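PDB 3U2A: GGDEF family protein from Caulobacter vibrioides, which is of unknown function but contains a PdeA-like domain of the PAS fold, in which short helices pack on an antiparallel beta sheet. Local coordinates for residues I28-P31 and E32-R35; C54-A57 and A58-L62; A71-L75 and K76-P80. All coordinates share one frame; numbering follows the deposited sequence. Where two conformers were deposited one is given.

Contact 1 (I28-P31 and E32-R35); sequences IWEP and ETDR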
ATOM      1  N   ILE A  28      11.458  -2.418  -1.972  1.00 11.40           N
ATOM      2  CA  ILE A  28      12.494  -1.633  -2.632  1.00 12.03           C
ATOM      3  C   ILE A  28      13.468  -2.605  -3.293  1.00 11.65           C
ATOM      4  O   ILE A  28      13.914  -3.566  -2.663  1.00 13.10           O
ATOM      5  CB  ILE A  28      13.239  -0.693  -1.652  1.00 14.82           C
ATOM      6  CG1 ILE A  28      12.275   0.363  -1.088  1.00 13.15           C
ATOM      7  CG2 ILE A  28      14.410   0.008  -2.357  1.00 12.92           C
ATOM      8  CD1 ILE A  28      12.824   1.164   0.067  1.00 16.27           C
ATOM      9  N   TRP A  29      13.782  -2.342  -4.560  1.00 12.64           N
ATOM     10  CA  TRP A  29      14.696  -3.182  -5.336  1.00 11.08           C
ATOM     11  C   TRP A  29      15.940  -2.381  -5.707  1.00 11.40           C
ATOM     12  O   TRP A  29      15.855  -1.296  -6.308  1.00 12.02           O
ATOM     13  CB  TRP A  29      13.973  -3.774  -6.568  1.00 13.51           C
ATOM     14  CG  TRP A  29      14.892  -4.345  -7.634  1.00 11.04           C
ATOM     15  CD1 TRP A  29      14.910  -4.020  -8.970  1.00 12.13           C
ATOM     16  CD2 TRP A  29      15.911  -5.335  -7.451  1.00 12.77           C
ATOM     17  NE1 TRP A  29      15.887  -4.742  -9.620  1.00 12.65           N
ATOM     18  CE2 TRP A  29      16.513  -5.556  -8.709  1.00 12.94           C
ATOM     19  CE3 TRP A  29      16.377  -6.056  -6.341  1.00 14.08           C
ATOM     20  CZ2 TRP A  29      17.561  -6.467  -8.886  1.00 13.89           C
ATOM     21  CZ3 TRP A  29      17.414  -6.960  -6.518  1.00 13.85           C
ATOM     22  CH2 TRP A  29      17.997  -7.156  -7.783  1.00 14.06           C
ATOM     23  N   GLU A  30      17.096  -2.890  -5.301  1.00 11.65           N
ATOM     24  CA  GLU A  30      18.366  -2.201  -5.549  1.00 14.12           C
ATOM     25  C   GLU A  30      19.287  -3.108  -6.356  1.00 13.79           C
ATOM     26  O   GLU A  30      20.020  -3.923  -5.769  1.00 14.27           O
ATOM     27  CB  GLU A  30      19.059  -1.852  -4.228  1.00 17.66           C
ATOM     28  CG  GLU A  30      18.312  -0.897  -3.313  1.00 24.82           C
ATOM     29  CD  GLU A  30      18.954  -0.800  -1.925  1.00 35.48           C
ATOM     30  OE1 GLU A  30      20.042  -1.395  -1.703  1.00 42.07           O
ATOM     31  OE2 GLU A  30      18.361  -0.140  -1.049  1.00 31.93           O
ATOM     32  N   PRO A  31      19.256  -2.992  -7.700  1.00 12.99           N
ATOM     33  CA  PRO A  31      20.095  -3.879  -8.507  1.00 14.38           C
ATOM     34  C   PRO A  31      21.596  -3.730  -8.237  1.00 15.66           C
ATOM     35  O   PRO A  31      22.326  -4.701  -8.386  1.00 16.17           O
ATOM     36  CB  PRO A  31      19.749  -3.499  -9.958  1.00 14.72           C
ATOM     37  CG  PRO A  31      19.007  -2.211  -9.875  1.00 14.51           C
ATOM     38  CD  PRO A  31      18.359  -2.171  -8.531  1.00 12.35           C
ATOM     39  N   GLU A  32      22.042  -2.535  -7.834  1.00 14.01           N
ATOM     40  CA  GLU A  32      23.453  -2.298  -7.511  1.00 19.20           C
ATOM     41  C   GLU A  32      23.974  -3.217  -6.413  1.00 18.74           C
ATOM     42  O   GLU A  32      25.147  -3.581  -6.412  1.00 20.94           O
ATOM     43  CB  GLU A  32      23.649  -0.855  -7.062  1.00 21.35           C
ATOM     44  CG  GLU A  32      23.678   0.121  -8.194  1.00 37.17           C
ATOM     45  CD  GLU A  32      25.040   0.172  -8.861  1.00 53.08           C
ATOM     46  OE1 GLU A  32      26.072   0.012  -8.161  1.00 57.39           O
ATOM     47  OE2 GLU A  32      25.077   0.377 -10.092  1.00 58.67           O
ATOM     48  N   THR A  33      23.092  -3.577  -5.484  1.00 16.51           N
ATOM     49  CA  THR A  33      23.472  -4.365  -4.303  1.00 16.10           C
ATOM     50  C   THR A  33      22.837  -5.757  -4.319  1.00 13.38           C
ATOM     51  O   THR A  33      23.065  -6.568  -3.407  1.00 14.44           O
ATOM     52  CB  THR A  33      23.073  -3.636  -3.001  1.00 15.21           C
ATOM     53  OG1 THR A  33      21.659  -3.438  -2.988  1.00 18.54           O
ATOM     54  CG2 THR A  33      23.761  -2.277  -2.891  1.00 19.77           C
ATOM     55  N   ASP A  34      22.065  -6.033  -5.371  1.00 13.71           N
ATOM     56  CA  ASP A  34      21.283  -7.277  -5.506  1.00 15.54           C
ATOM     57  C   ASP A  34      20.392  -7.549  -4.281  1.00 15.36           C
ATOM     58  O   ASP A  34      20.275  -8.695  -3.818  1.00 15.93           O
ATOM     59  CB  ASP A  34      22.198  -8.480  -5.798  1.00 12.89           C
ATOM     60  CG  ASP A  34      21.430  -9.668  -6.346  1.00 12.63           C
ATOM     61  OD1 ASP A  34      20.545  -9.466  -7.196  1.00 17.54           O
ATOM     62  OD2 ASP A  34      21.696 -10.813  -5.924  1.00 13.97           O
ATOM     63  N   ARG A  35      19.789  -6.479  -3.763  1.00 13.31           N
ATOM     64  CA  ARG A  35      18.964  -6.543  -2.561  0.50 14.29           C
ATOM     65  C   ARG A  35      17.527  -6.129  -2.860  1.00 15.00           C
ATOM     66  O   ARG A  35      17.280  -4.988  -3.289  1.00 12.97           O
ATOM     67  CB  ARG A  35      19.529  -5.631  -1.459  0.50 16.81           C
ATOM     68  CG  ARG A  35      20.860  -6.073  -0.862  0.50 23.11           C
ATOM     69  CD  ARG A  35      21.265  -5.158   0.300  0.50 28.78           C
ATOM     70  NE  ARG A  35      22.533  -5.551   0.910  0.50 32.84           N
ATOM     71  CZ  ARG A  35      23.609  -4.774   0.958  0.50 30.29           C
ATOM     72  NH1 ARG A  35      23.566  -3.554   0.446  0.50 30.71           N
ATOM     73  NH2 ARG A  35      24.724  -5.212   1.528  0.50 33.03           N
TER

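Contact 2 (C54-A57 and A58-L62); sequences CSSA and AFRAL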
ATOM      1  N   CYS A  54      16.171 -10.169   0.406  1.00 14.67           N
ATOM      2  CA  CYS A  54      16.630 -11.319  -0.376  1.00 13.02           C
ATOM      3  C   CYS A  54      17.394 -10.885  -1.615  1.00 13.65           C
ATOM      4  O   CYS A  54      17.390  -9.709  -1.976  1.00 14.62           O
ATOM      5  CB  CYS A  54      15.457 -12.220  -0.781  1.00 14.14           C
ATOM      6  SG  CYS A  54      14.355 -11.506  -2.005  1.00 15.23           S
ATOM      7  N   SER A  55      18.044 -11.855  -2.258  1.00 14.71           N
ATOM      8  CA  SER A  55      18.689 -11.650  -3.544  1.00 14.82           C
ATOM      9  C   SER A  55      17.687 -11.760  -4.685  1.00 14.14           C
ATOM     10  O   SER A  55      16.576 -12.293  -4.522  1.00 12.30           O
ATOM     11  CB  SER A  55      19.772 -12.716  -3.745  1.00 14.76           C
ATOM     12  OG  SER A  55      19.187 -14.010  -3.797  1.00 15.58           O
ATOM     13  N   SER A  56      18.088 -11.292  -5.859  1.00 14.09           N
ATOM     14  CA  SER A  56      17.257 -11.495  -7.045  1.00 13.99           C
ATOM     15  C   SER A  56      17.068 -12.991  -7.364  1.00 14.46           C
ATOM     16  O   SER A  56      15.988 -13.407  -7.799  1.00 15.89           O
ATOM     17  CB  SER A  56      17.816 -10.728  -8.247  1.00 16.03           C
ATOM     18  OG  SER A  56      19.126 -11.155  -8.579  1.00 17.13           O
ATOM     19  N   ALA A  57      18.094 -13.806  -7.111  1.00 14.60           N
ATOM     20  CA  ALA A  57      17.980 -15.252  -7.328  1.00 15.47           C
ATOM     21  C   ALA A  57      16.920 -15.900  -6.443  1.00 16.25           C
ATOM     22  O   ALA A  57      16.161 -16.746  -6.916  1.00 14.26           O
ATOM     23  CB  ALA A  57      19.321 -15.932  -7.144  1.00 17.24           C
ATOM     24  N   ALA A  58      16.863 -15.498  -5.171  1.00 14.93           N
ATOM     25  CA  ALA A  58      15.866 -16.002  -4.228  1.00 15.79           C
ATOM     26  C   ALA A  58      14.448 -15.619  -4.676  1.00 15.43           C
ATOM     27  O   ALA A  58      13.512 -16.421  -4.585  1.00 14.25           O
ATOM     28  CB  ALA A  58      16.153 -15.488  -2.815  1.00 16.81           C
ATOM     29  N   PHE A  59      14.314 -14.385  -5.151  1.00 14.47           N
ATOM     30  CA  PHE A  59      13.065 -13.853  -5.672  1.00 15.40           C
ATOM     31  C   PHE A  59      12.580 -14.701  -6.864  1.00 16.07           C
ATOM     32  O   PHE A  59      11.432 -15.180  -6.873  1.00 13.52           O
ATOM     33  CB  PHE A  59      13.281 -12.380  -6.052  1.00 15.00           C
ATOM     34  CG  PHE A  59      12.108 -11.727  -6.753  1.00 15.69           C
ATOM     35  CD1 PHE A  59      11.117 -11.083  -6.021  1.00 19.61           C
ATOM     36  CD2 PHE A  59      12.020 -11.726  -8.149  1.00 17.78           C
ATOM     37  CE1 PHE A  59      10.046 -10.449  -6.662  1.00 16.85           C
ATOM     38  CE2 PHE A  59      10.957 -11.108  -8.793  1.00 19.41           C
ATOM     39  CZ  PHE A  59       9.968 -10.469  -8.047  1.00 16.22           C
ATOM     40  N   ARG A  60      13.452 -14.909  -7.849  1.00 14.43           N
ATOM     41  CA  ARG A  60      13.090 -15.714  -9.037  1.00 14.04           C
ATOM     42  C   ARG A  60      12.710 -17.143  -8.665  1.00 18.05           C
ATOM     43  O   ARG A  60      11.767 -17.711  -9.233  1.00 17.46           O
ATOM     44  CB  ARG A  60      14.230 -15.748 -10.034  1.00 15.60           C
ATOM     45  CG  ARG A  60      14.573 -14.415 -10.628  1.00 17.80           C
ATOM     46  CD  ARG A  60      15.739 -14.562 -11.578  1.00 22.63           C
ATOM     47  NE  ARG A  60      16.200 -13.257 -12.036  1.00 24.05           N
ATOM     48  CZ  ARG A  60      17.374 -12.720 -11.717  1.00 26.38           C
ATOM     49  NH1 ARG A  60      18.238 -13.379 -10.953  1.00 26.12           N
ATOM     50  NH2 ARG A  60      17.691 -11.521 -12.182  1.00 27.00           N
ATOM     51  N   ALA A  61      13.434 -17.711  -7.700  1.00 16.69           N
ATOM     52  CA  ALA A  61      13.238 -19.093  -7.269  1.00 18.29           C
ATOM     53  C   ALA A  61      11.883 -19.313  -6.593  1.00 17.35           C
ATOM     54  O   ALA A  61      11.337 -20.408  -6.637  1.00 19.12           O
ATOM     55  CB  ALA A  61      14.378 -19.534  -6.347  1.00 17.35           C
ATOM     56  N   LEU A  62      11.340 -18.266  -5.985  1.00 15.83           N
ATOM     57  CA  LEU A  62      10.066 -18.361  -5.296  1.00 17.11           C
ATOM     58  C   LEU A  62       8.867 -18.245  -6.241  1.00 14.33           C
ATOM     59  O   LEU A  62       7.798 -18.766  -5.940  1.00 16.24           O
ATOM     60  CB  LEU A  62       9.973 -17.318  -4.170  1.00 17.52           C
ATOM     61  CG  LEU A  62       8.863 -17.563  -3.127  1.00 21.16           C
ATOM     62  CD1 LEU A  62       9.107 -18.839  -2.325  1.00 27.79           C
ATOM     63  CD2 LEU A  62       8.705 -16.374  -2.206  1.00 21.37           C
TER
HETATM   64  O   HOH W   1      20.107 -10.973 -11.184  1.00 38.32           O

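Contact 3 (A71-L75 and K76-P80); sequences AEEVL and KPREP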
ATOM      1  N   ALA A  71       7.639 -12.281 -13.156  1.00 12.54           N
ATOM      2  CA  ALA A  71       8.504 -11.920 -12.013  1.00 14.08           C
ATOM      3  C   ALA A  71       9.665 -11.001 -12.402  1.00 14.93           C
ATOM      4  O   ALA A  71      10.003 -10.054 -11.675  1.00 12.63           O
ATOM      5  CB  ALA A  71       9.043 -13.180 -11.328  1.00 11.91           C
ATOM      6  N   GLU A  72      10.276 -11.292 -13.553  1.00 12.43           N
ATOM      7  CA  GLU A  72      11.430 -10.545 -14.029  1.00 12.73           C
ATOM      8  C   GLU A  72      11.092  -9.099 -14.330  1.00 14.51           C
ATOM      9  O   GLU A  72      11.980  -8.236 -14.263  1.00 12.17           O
ATOM     10  CB  GLU A  72      12.038 -11.211 -15.266  1.00 12.94           C
ATOM     11  CG  GLU A  72      13.528 -10.911 -15.463  1.00 19.76           C
ATOM     12  CD  GLU A  72      14.381 -11.369 -14.273  1.00 22.05           C
ATOM     13  OE1 GLU A  72      15.351 -10.666 -13.936  1.00 23.69           O
ATOM     14  OE2 GLU A  72      14.076 -12.419 -13.659  1.00 20.32           O
ATOM     15  N   GLU A  73       9.824  -8.834 -14.663  1.00 12.13           N
ATOM     16  CA  GLU A  73       9.365  -7.466 -14.926  1.00 15.32           C
ATOM     17  C   GLU A  73       9.526  -6.543 -13.711  1.00 14.84           C
ATOM     18  O   GLU A  73       9.644  -5.326 -13.874  1.00 14.58           O
ATOM     19  CB  GLU A  73       7.925  -7.442 -15.445  1.00 17.25           C
ATOM     20  CG  GLU A  73       7.735  -8.062 -16.840  1.00 16.90           C
ATOM     21  CD  GLU A  73       8.577  -7.384 -17.909  1.00 20.73           C
ATOM     22  OE1 GLU A  73       8.524  -6.145 -18.009  1.00 25.27           O
ATOM     23  OE2 GLU A  73       9.298  -8.087 -18.646  1.00 28.14           O
ATOM     24  N   VAL A  74       9.534  -7.117 -12.503  1.00 13.79           N
ATOM     25  CA  VAL A  74       9.875  -6.361 -11.297  1.00 13.17           C
ATOM     26  C   VAL A  74      11.366  -5.956 -11.264  1.00 13.35           C
ATOM     27  O   VAL A  74      11.691  -4.790 -10.994  1.00 14.52           O
ATOM     28  CB  VAL A  74       9.486  -7.114  -9.989  1.00 10.62           C
ATOM     29  CG1 VAL A  74       9.857  -6.277  -8.764  1.00 14.76           C
ATOM     30  CG2 VAL A  74       7.994  -7.456  -9.974  1.00 14.17           C
ATOM     31  N   LEU A  75      12.254  -6.911 -11.555  1.00 12.89           N
ATOM     32  CA  LEU A  75      13.712  -6.749 -11.367  1.00 11.77           C
ATOM     33  C   LEU A  75      14.432  -6.034 -12.500  1.00 12.42           C
ATOM     34  O   LEU A  75      15.508  -5.468 -12.274  1.00 16.66           O
ATOM     35  CB  LEU A  75      14.391  -8.107 -11.196  1.00 14.78           C
ATOM     36  CG  LEU A  75      13.859  -9.067 -10.124  1.00 18.14           C
ATOM     37  CD1 LEU A  75      14.561 -10.413 -10.279  1.00 15.30           C
ATOM     38  CD2 LEU A  75      14.075  -8.499  -8.724  1.00 20.02           C
ATOM     39  N   LYS A  76      13.855  -6.084 -13.702  1.00 12.73           N
ATOM     40  CA  LYS A  76      14.458  -5.473 -14.892  1.00 13.57           C
ATOM     41  C   LYS A  76      14.759  -4.004 -14.652  1.00 13.96           C
ATOM     42  O   LYS A  76      13.848  -3.243 -14.347  1.00 15.91           O
ATOM     43  CB  LYS A  76      13.515  -5.582 -16.096  1.00 16.50           C
ATOM     44  CG  LYS A  76      13.678  -6.855 -16.879  1.00 29.40           C
ATOM     45  CD  LYS A  76      12.926  -6.779 -18.195  1.00 33.77           C
ATOM     46  CE  LYS A  76      12.760  -8.175 -18.770  1.00 41.08           C
ATOM     47  NZ  LYS A  76      11.774  -8.187 -19.874  1.00 40.39           N
ATOM     48  N   PRO A  77      16.035  -3.590 -14.801  1.00 16.00           N
ATOM     49  CA  PRO A  77      16.320  -2.156 -14.613  1.00 16.26           C
ATOM     50  C   PRO A  77      15.629  -1.305 -15.668  1.00 15.87           C
ATOM     51  O   PRO A  77      15.438  -1.749 -16.810  1.00 18.06           O
ATOM     52  CB  PRO A  77      17.850  -2.064 -14.767  1.00 18.66           C
ATOM     53  CG  PRO A  77      18.353  -3.452 -14.598  1.00 20.03           C
ATOM     54  CD  PRO A  77      17.259  -4.372 -15.049  1.00 14.57           C
ATOM     55  N   ARG A  78      15.220  -0.107 -15.273  1.00 16.14           N
ATOM     56  CA  ARG A  78      14.584   0.830 -16.187  1.00 16.40           C
ATOM     57  C   ARG A  78      15.048   2.233 -15.835  1.00 13.89           C
ATOM     58  O   ARG A  78      15.586   2.474 -14.745  1.00 16.41           O
ATOM     59  CB  ARG A  78      13.052   0.757 -16.086  1.00 17.92           C
ATOM     60  CG  ARG A  78      12.432  -0.619 -16.386  1.00 16.24           C
ATOM     61  CD  ARG A  78      10.935  -0.662 -16.127  1.00 16.23           C
ATOM     62  NE  ARG A  78      10.504  -2.051 -15.896  1.00 16.14           N
ATOM     63  CZ  ARG A  78      10.116  -2.900 -16.845  1.00 20.37           C
ATOM     64  NH1 ARG A  78      10.057  -2.520 -18.124  1.00 19.97           N
ATOM     65  NH2 ARG A  78       9.769  -4.141 -16.511  1.00 18.11           N
ATOM     66  N   GLU A  79      14.810   3.164 -16.752  1.00 15.55           N
ATOM     67  CA  GLU A  79      15.168   4.562 -16.531  1.00 15.55           C
ATOM     68  C   GLU A  79      14.274   5.184 -15.462  1.00 15.70           C
ATOM     69  O   GLU A  79      13.144   4.726 -15.262  1.00 16.14           O
ATOM     70  CB  GLU A  79      15.066   5.336 -17.839  1.00 18.02           C
ATOM     71  CG  GLU A  79      16.127   4.924 -18.830  1.00 18.90           C
ATOM     72  CD  GLU A  79      16.163   5.784 -20.062  1.00 27.36           C
ATOM     73  OE1 GLU A  79      15.422   6.785 -20.121  1.00 30.90           O
ATOM     74  OE2 GLU A  79      16.942   5.452 -20.976  1.00 24.51           O
ATOM     75  N   PRO A  80      14.771   6.220 -14.760  1.00 17.40           N
ATOM     76  CA  PRO A  80      13.963   6.867 -13.724  1.00 17.38           C
ATOM     77  C   PRO A  80      12.601   7.316 -14.244  1.00 17.27           C
ATOM     78  O   PRO A  80      12.508   7.855 -15.352  1.00 19.09           O
ATOM     79  CB  PRO A  80      14.820   8.075 -13.329  1.00 17.22           C
ATOM     80  CG  PRO A  80      16.186   7.595 -13.538  1.00 18.57           C
ATOM     81  CD  PRO A  80      16.119   6.811 -14.818  1.00 19.83           C
TER
HETATM   82  O   HOH W   2      11.416  -3.019 -13.506  1.00 13.23           O
HETATM   83  O   HOH W   3       9.731  -4.760 -20.204  1.00 30.54           O

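Contact 1 (I28-P31 and E32-R35)
With chi1 at 60°, Thr33 holds OG1 between its own backbone N and carbonyl carbon, where it meets the extended side chain of Glu30. The two side chains meet at a slant, with OG1 of Thr33 2.9 Å from OE1 of Glu30. The same hydroxyl lies 3.3 Å from the backbone O of Glu30. The other carboxylate oxygen, OE2, makes a salt bridge to Arg37 on the next strand. This is the hairpin end joining strands 25-30 and 35-40, closed by a G1 beta bulge in which Asp34 and Arg35 both face Glu30. Glu30 N donates to Arg35 O at 2.9 Å, and Glu30 O takes bonds from Arg35 N (3.3 Å) and Thr33 N (3.1 Å), which reach it from opposite faces of its carbonyl plane. On the sheet face opposite Glu30 and Arg35, Trp29 carries CG anti to its backbone N (chi1 164°), which brings the benzo edge of the indole to Asp34 and Arg35. Its CH2 lies 3.5 Å from Asp34 OD1, in the ring plane, with carboxylate and ring 76° apart; Pro31 N sits over one face of the ring. Asp34 OD1 is hydrogen-bonded to Ser56 OG of helix 56-62, and Trp29 NE1 to Leu75 O of helix 68-75.

Contact 2 (C54-A57 and A58-L62)
The start of helix 56-62 is a textbook N-cap: Ser55 OG, 3.1 Å from Ala58 N, accepts from this first-turn amide in a fairly straight bond (159° at the hydrogen). A chi1 of 64° places OG between the Ser55 backbone N and carbonyl carbon, within reach of Ala58 N. One residue earlier, at the end of the short strand 53-54, Cys54 lays its CB against the Ala58 methyl, CB to CB 3.9 Å, while its SG lies more loosely beside the CB of Phe59. Regular helical bonds then take over, Phe59 N to Ser55 O and Arg60 N to Ser56 O. In the PAS fold this helix lies against the sheet, and Phe59 is buried and packs into the core, also against Leu36 of strand 35-40. Its ring, sent off with CG anti to the backbone N (chi1 174°), meets Trp98 edge-to-face and also touches the ring of Phe88. Arg60 follows another course. Its extended chain runs back along the first turn, so that CG passes 3.3 Å from Ser56 O and one face of the guanidinium rests over Ser56 CB, which is 3.8 Å from NH1. A water in the guanidinium plane links the two polar ends: it accepts from Arg60 NH2 at 2.7 Å and donates to Ser56 OG at 2.8 Å. The serine hydroxyl is also bound by Asp34, and Arg60 NE is engaged in a salt bridge to Glu72 on the following helix.

Contact 3 (A71-L75 and K76-P80)
The carboxylate of Glu73 is shared between two cations, one at each oxygen. OE2 is met on its syn side by Lys76 NZ at 2.8 Å, and OE1 by Arg78 NH2, also at 2.8 Å, both pairs being salt bridges. The two approaches differ. Lys76 lies alongside Glu73 with its extended chain pointing the same way, whereas Arg78 crosses it at about a right angle, and its NH2 comes to OE1 from above the carboxylate plane (48° out of it). That same NH2 also grips the backbone O of Glu73 at 2.9 Å, in the carbonyl plane and on a lone pair. Both acceptors lie near the guanidinium plane, where the N-H bonds of NH2 point, and one nitrogen thus binds side chain and main chain of Glu73, which should limit rotation of the group. A bend at chi2 (-58°) places the Glu73 carboxylate between Lys76 NZ and Arg78 NH2. The network sits where helix 68-75 of the PAS domain gives way to the loop leading to strand 83-86. The helical pattern carries on one residue further, Lys76 N donating to Glu72 O at 2.9 Å, nearly along the C=O axis. Farther out, a water in the guanidinium plane bridges the salt-bridge partners, donating to Glu73 OE1 at 2.9 Å and accepting from Arg78 NH1 at 3.1 Å. A second water accepts from Arg78 NE at 2.7 Å and lies close to the backbone oxygens of Glu73 and Lys76. The side chain of Arg78 also rests against Trp102 on strand 98-102.

In the fold
The three contacts illustrate how the ends of secondary-structure elements are dealt with differently across one small PAS domain. All are partly buried: Trp29, Phe59 and Leu75 lie inside, whereas Glu32, Thr33 and Lys76 are exposed. Contact 1 closes a hairpin mainly through backbone bonds around a bulge, contact 2 opens a helix with a side-chain cap, and contact 3 ends the next helix with charged groups. Contacts 2 and 3 share the interface of helices 56-62 and 68-75, where Phe59 CD2 packs on Leu75 CD1 at 3.6 Å. Contact 1 touches contact 2 through the Trp29 indole and the Asp34 carboxylate, and contact 3 through the indole. Neither helical contact touches the second subunit, whereas contact 1 reaches Ala14 of that chain through Ile28.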